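Local coordinates for protein muramidase (Sodiomyces alcalophilus, PDB 6ZM8) that probably cleaves the beta-1,4-glycosidic bonds of bacterial cell-wall peptidoglycan as a fungal lysozyme of glycoside hydrolase family 25, at residues 5-10 with 14-19; 20-25 with 184-189. All blocks are in the same frame, centred on the assembly; numbering follows the deposited sequence.

Contact 1: 5-10 with 14-19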
loop_
_atom_site.group_PDB
_atom_site.type_symbol
_atom_site.label_atom_id
_atom_site.label_comp_id
_atom_site.label_asym_id
_atom_site.label_seq_id
_atom_site.Cartn_x
_atom_site.Cartn_y
_atom_site.Cartn_z
ATOM N N PHE A 5 -8.538 6.295 -3.455
ATOM C CA PHE A 5 -7.841 6.082 -4.717
ATOM C C PHE A 5 -6.333 6.011 -4.448
ATOM O O PHE A 5 -5.876 6.155 -3.318
ATOM C CB PHE A 5 -8.243 7.138 -5.777
ATOM C CG PHE A 5 -7.785 8.559 -5.563
ATOM C CD1 PHE A 5 -8.309 9.368 -4.553
ATOM C CD2 PHE A 5 -6.864 9.124 -6.429
ATOM C CE1 PHE A 5 -7.935 10.693 -4.427
ATOM C CE2 PHE A 5 -6.491 10.460 -6.324
ATOM C CZ PHE A 5 -7.045 11.246 -5.328
ATOM N N ASP A 6 -5.572 5.759 -5.513
ATOM C CA ASP A 6 -4.120 5.781 -5.396
ATOM C C ASP A 6 -3.521 6.258 -6.713
ATOM O O ASP A 6 -4.108 6.121 -7.787
ATOM C CB ASP A 6 -3.524 4.421 -4.953
ATOM C CG ASP A 6 -3.828 3.299 -5.920
ATOM O OD1 ASP A 6 -3.104 3.218 -6.953
ATOM O OD2 ASP A 6 -4.785 2.529 -5.666
ATOM N N ILE A 7 -2.352 6.860 -6.562
ATOM C CA ILE A 7 -1.630 7.536 -7.648
ATOM C C ILE A 7 -0.128 7.330 -7.466
ATOM O O ILE A 7 0.382 7.018 -6.384
ATOM C CB ILE A 7 -1.969 9.041 -7.693
ATOM C CG1 ILE A 7 -1.594 9.734 -6.367
ATOM C CG2 ILE A 7 -3.430 9.263 -8.074
ATOM C CD1 ILE A 7 -2.047 11.180 -6.282
ATOM N N SER A 8 0.565 7.569 -8.576
ATOM C CA SER A 8 2.025 7.529 -8.634
ATOM C C SER A 8 2.488 8.619 -9.580
ATOM O O SER A 8 1.695 9.446 -10.062
ATOM C CB SER A 8 2.517 6.173 -9.108
ATOM O OG SER A 8 2.227 6.011 -10.485
ATOM N N GLY A 9 3.780 8.613 -9.908
ATOM C CA GLY A 9 4.298 9.548 -10.906
ATOM C C GLY A 9 3.768 9.273 -12.294
ATOM O O GLY A 9 4.052 10.091 -13.208
ATOM N N TRP A 10 3.042 8.208 -12.539
ATOM C CA TRP A 10 2.380 7.990 -13.820
ATOM C C TRP A 10 1.296 9.039 -14.076
ATOM O O TRP A 10 0.981 9.283 -15.229
ATOM C CB TRP A 10 1.779 6.571 -13.838
ATOM C CG TRP A 10 1.419 6.032 -15.165
ATOM C CD1 TRP A 10 0.159 5.952 -15.691
ATOM C CD2 TRP A 10 2.298 5.498 -16.145
ATOM N NE1 TRP A 10 0.200 5.425 -16.950
ATOM C CE2 TRP A 10 1.504 5.150 -17.260
ATOM C CE3 TRP A 10 3.671 5.314 -16.225
ATOM C CZ2 TRP A 10 2.036 4.609 -18.414
ATOM C CZ3 TRP A 10 4.203 4.747 -17.379
ATOM C CH2 TRP A 10 3.384 4.392 -18.443
ATOM N N THR A 14 -3.554 15.678 -10.424
ATOM C CA THR A 14 -4.547 15.313 -9.424
ATOM C C THR A 14 -5.029 16.574 -8.734
ATOM O O THR A 14 -4.274 17.239 -8.037
ATOM C CB THR A 14 -4.051 14.309 -8.367
ATOM O OG1 THR A 14 -3.408 13.202 -8.998
ATOM C CG2 THR A 14 -5.200 13.843 -7.527
ATOM N N ASP A 15 -6.283 16.918 -8.966
ATOM C CA ASP A 15 -6.967 18.041 -8.294
ATOM C C ASP A 15 -7.662 17.486 -7.072
ATOM O O ASP A 15 -8.696 16.806 -7.188
ATOM C CB ASP A 15 -7.911 18.696 -9.266
ATOM C CG ASP A 15 -8.722 19.835 -8.687
ATOM O OD1 ASP A 15 -8.845 19.940 -7.493
ATOM O OD2 ASP A 15 -9.328 20.556 -9.517
ATOM N N PHE A 16 -7.054 17.657 -5.919
ATOM C CA PHE A 16 -7.582 17.016 -4.699
ATOM C C PHE A 16 -8.872 17.665 -4.190
ATOM O O PHE A 16 -9.662 17.004 -3.554
ATOM C CB PHE A 16 -6.521 16.962 -3.600
ATOM C CG PHE A 16 -5.411 15.999 -3.915
ATOM C CD1 PHE A 16 -5.546 14.650 -3.589
ATOM C CD2 PHE A 16 -4.247 16.418 -4.552
ATOM C CE1 PHE A 16 -4.481 13.776 -3.888
ATOM C CE2 PHE A 16 -3.196 15.568 -4.827
ATOM C CZ PHE A 16 -3.319 14.264 -4.484
ATOM N N ALA A 17 -9.084 18.960 -4.488
ATOM C CA ALA A 17 -10.385 19.549 -4.152
ATOM C C ALA A 17 -11.494 18.833 -4.946
ATOM O O ALA A 17 -12.567 18.504 -4.383
ATOM C CB ALA A 17 -10.377 21.035 -4.439
ATOM N N ARG A 18 -11.249 18.600 -6.227
ATOM C CA ARG A 18 -12.203 17.871 -7.057
ATOM C C ARG A 18 -12.404 16.438 -6.535
ATOM O O ARG A 18 -13.522 15.923 -6.490
ATOM C CB ARG A 18 -11.735 17.860 -8.519
ATOM C CG ARG A 18 -12.540 16.972 -9.456
ATOM C CD ARG A 18 -11.963 17.006 -10.877
ATOM N NE ARG A 18 -12.463 15.858 -11.648
ATOM C CZ ARG A 18 -12.110 15.528 -12.883
ATOM N NH1 ARG A 18 -12.609 14.428 -13.438
ATOM N NH2 ARG A 18 -11.216 16.270 -13.518
ATOM N N ALA A 19 -11.301 15.784 -6.143
ATOM C CA ALA A 19 -11.411 14.428 -5.603
ATOM C C ALA A 19 -12.251 14.420 -4.328
ATOM O O ALA A 19 -13.082 13.510 -4.134
ATOM C CB ALA A 19 -10.036 13.863 -5.369
#
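The ring of F5 rises from strand 2-7 into a hollow formed by F16 and A19 of helix 16-22 and by T14 just before it. The outer half of the ring is shared among them. CE2 of F5 comes closest to T14, 3.8 Å from CG2, and this methyl sits at the ring edge, close to its plane. CE1 of F5 is nearest to A19 CB, at 3.9 Å, and CZ of F5 touches all three residues, lying 3.9 Å from F16 CE1. CG of F5 stands between the backbone N and the carbonyl carbon (chi1 70°), a rotation that turns the ring up toward the helix. I7, two residues along the same strand, makes the second bump: its CD1 meets T14 OG1 tip to tip at 3.6 Å and touches F16 CZ at 3.8 Å. T14 is itself wedged inward, for its CG2 also lies 3.5 Å above the plane of the F16 ring, over the centre, so that one methyl fills the corner between two phenylalanines. At the start of the helix, D15 is the N-cap residue, its OD1 accepting from R18 N. F16 also touches A49 of helix 42-51. This largely apolar seam between the first strand and first helix belongs to the beta-alpha-beta unit 2-7, 16-22, 26-33, the repeating element of a TIM-barrel-like fold.

Contact 2: 20-25 with 184-189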
loop_
_atom_site.group_PDB
_atom_site.type_symbol
_atom_site.label_atom_id
_atom_site.label_comp_id
_atom_site.label_asym_id
_atom_site.label_seq_id
_atom_site.Cartn_x
_atom_site.Cartn_y
_atom_site.Cartn_z
ATOM N N TYR A 20 -12.044 15.395 -3.442
ATOM C CA TYR A 20 -12.839 15.417 -2.211
ATOM C C TYR A 20 -14.325 15.643 -2.576
ATOM O O TYR A 20 -15.229 15.006 -1.984
ATOM C CB TYR A 20 -12.313 16.517 -1.269
ATOM C CG TYR A 20 -12.882 16.380 0.127
ATOM C CD1 TYR A 20 -14.088 16.960 0.470
ATOM C CD2 TYR A 20 -12.197 15.677 1.078
ATOM C CE1 TYR A 20 -14.631 16.794 1.710
ATOM C CE2 TYR A 20 -12.715 15.530 2.348
ATOM C CZ TYR A 20 -13.939 16.075 2.662
ATOM O OH TYR A 20 -14.481 15.928 3.911
ATOM N N ALA A 21 -14.603 16.527 -3.540
ATOM C CA ALA A 21 -15.974 16.774 -3.975
ATOM C C ALA A 21 -16.612 15.509 -4.573
ATOM O O ALA A 21 -17.824 15.321 -4.473
ATOM C CB ALA A 21 -16.002 17.942 -4.944
ATOM N N ASN A 22 -15.805 14.667 -5.202
ATOM C CA ASN A 22 -16.273 13.389 -5.735
ATOM C C ASN A 22 -16.700 12.428 -4.627
ATOM O O ASN A 22 -17.376 11.438 -4.895
ATOM C CB ASN A 22 -15.138 12.757 -6.557
ATOM C CG ASN A 22 -15.570 11.562 -7.378
ATOM O OD1 ASN A 22 -16.573 11.618 -8.102
ATOM N ND2 ASN A 22 -14.793 10.483 -7.330
ATOM N N GLY A 23 -16.255 12.679 -3.407
ATOM C CA GLY A 23 -16.551 11.809 -2.276
ATOM C C GLY A 23 -15.389 10.974 -1.823
ATOM O O GLY A 23 -15.536 10.201 -0.852
ATOM N N ASP A 24 -14.239 11.066 -2.501
ATOM C CA ASP A 24 -13.069 10.326 -2.054
ATOM C C ASP A 24 -12.558 10.920 -0.728
ATOM O O ASP A 24 -12.585 12.122 -0.528
ATOM C CB ASP A 24 -11.987 10.387 -3.128
ATOM C CG ASP A 24 -12.501 9.690 -4.391
ATOM O OD1 ASP A 24 -12.735 8.475 -4.308
ATOM O OD2 ASP A 24 -12.651 10.389 -5.424
ATOM N N ARG A 25 -12.055 10.019 0.141
ATOM C CA ARG A 25 -11.634 10.447 1.468
ATOM C C ARG A 25 -10.215 10.019 1.837
ATOM O O ARG A 25 -9.663 10.540 2.810
ATOM C CB ARG A 25 -12.624 9.978 2.541
ATOM C CG ARG A 25 -14.011 10.616 2.386
ATOM C CD ARG A 25 -14.006 12.087 2.792
ATOM N NE ARG A 25 -15.315 12.730 2.625
ATOM C CZ ARG A 25 -15.712 13.388 1.551
ATOM N NH1 ARG A 25 -14.969 13.436 0.455
ATOM N NH2 ARG A 25 -16.886 14.003 1.584
ATOM N N LYS A 184 -9.069 2.954 -13.099
ATOM C CA LYS A 184 -9.778 3.967 -13.875
ATOM C C LYS A 184 -10.286 5.082 -12.966
ATOM O O LYS A 184 -11.391 5.598 -13.162
ATOM C CB LYS A 184 -10.929 3.346 -14.668
ATOM C CG LYS A 184 -10.550 2.279 -15.647
ATOM C CD LYS A 184 -11.772 1.587 -16.204
ATOM C CE LYS A 184 -11.437 0.666 -17.348
ATOM N NZ LYS A 184 -12.626 -0.071 -17.800
ATOM N N TYR A 185 -9.477 5.530 -12.015
ATOM C CA TYR A 185 -9.857 6.729 -11.269
ATOM C C TYR A 185 -10.087 7.846 -12.283
ATOM O O TYR A 185 -9.306 7.988 -13.240
ATOM C CB TYR A 185 -8.750 7.108 -10.275
ATOM C CG TYR A 185 -9.185 8.220 -9.361
ATOM C CD1 TYR A 185 -10.115 7.945 -8.364
ATOM C CD2 TYR A 185 -8.765 9.528 -9.526
ATOM C CE1 TYR A 185 -10.680 8.945 -7.594
ATOM C CE2 TYR A 185 -9.325 10.558 -8.762
ATOM C CZ TYR A 185 -10.309 10.260 -7.809
ATOM O OH TYR A 185 -10.866 11.295 -7.114
ATOM N N PRO A 186 -11.107 8.714 -12.110
ATOM C CA PRO A 186 -11.456 9.642 -13.212
ATOM C C PRO A 186 -10.352 10.607 -13.591
ATOM O O PRO A 186 -10.284 11.009 -14.752
ATOM C CB PRO A 186 -12.693 10.368 -12.701
ATOM C CG PRO A 186 -12.774 10.075 -11.226
ATOM C CD PRO A 186 -12.157 8.720 -11.087
ATOM N N GLN A 187 -9.524 11.003 -12.639
ATOM C CA GLN A 187 -8.401 11.914 -12.904
ATOM C C GLN A 187 -7.110 11.172 -13.213
ATOM O O GLN A 187 -6.079 11.839 -13.358
ATOM C CB GLN A 187 -8.163 12.845 -11.713
ATOM C CG GLN A 187 -9.364 13.737 -11.389
ATOM C CD GLN A 187 -8.949 14.780 -10.395
ATOM O OE1 GLN A 187 -7.994 15.529 -10.629
ATOM N NE2 GLN A 187 -9.611 14.840 -9.243
ATOM N N GLY A 188 -7.156 9.849 -13.308
ATOM C CA GLY A 188 -5.975 9.027 -13.460
ATOM C C GLY A 188 -5.620 8.373 -12.120
ATOM O O GLY A 188 -5.652 9.030 -11.077
ATOM N N GLY A 189 -5.266 7.102 -12.183
ATOM C CA GLY A 189 -4.935 6.325 -11.000
ATOM C C GLY A 189 -5.890 5.171 -10.822
ATOM O O GLY A 189 -6.654 4.812 -11.717
#
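The Y185 ring carries CD of its neighbour P186 on one face, 3.4 Å above the plane and offset toward the rim, while OD2 of D24 lies at its edge, in plane. D24 follows a Schellman motif that ends helix 16-22 at G23, and Y185 opens a type I beta turn running to G188, so the contact ties a helix C-terminus to the loop between strands 178-182 and 190-194. Its polar centre is the hydrogen bond from Y185 OH to D24 OD2, 2.6 Å long. The tyrosine extends across to the aspartate with CG anti to its own backbone N (chi1 -172°), and the carboxylate and ring planes are turned 59° apart. OD2 has a second donor, N22 ND2, at 2.9 Å in a nearly straight bond; N22 and Y185 approach from opposite faces of the carboxylate plane. Replacing D24 with alanine would probably leave the Y185 hydroxyl without this acceptor and the N22 amide free to turn. Elsewhere the ring of Y185 stacks with F5, which places this bond beside the first strand of the barrel. On the other side of the helix end, the guanidinium of R25 lies on the Y20 ring, NH1 sitting 3.3 Å above its centre. The same NH1 donates to D24 O, from above the carbonyl plane, and to Y20 O, in the carbonyl plane and on a lone pair; Y20 O also accepts from G23 N at 2.9 Å.

Both contacts hold helix 16-22, one along its inner side and the other at its C-terminal end. Contact 1 is the more buried and largely apolar, the T14 hydroxyl being the polar group in it, as suits a helix laid against the barrel wall; contact 2 is partly buried, combining a buried tyrosine-aspartate bond with exposed N22 and P186 at its margin. They also differ in reach: contact 1 joins neighbours in sequence, whereas contact 2 brings together segments with 158 residues between them. Their centres are 7 Å from each other, and the two meet directly: Y185 OH packs against A19 CB, and D15 N probably hydrogen-bonds to Q187 OE1, linking the helix start to the same loop.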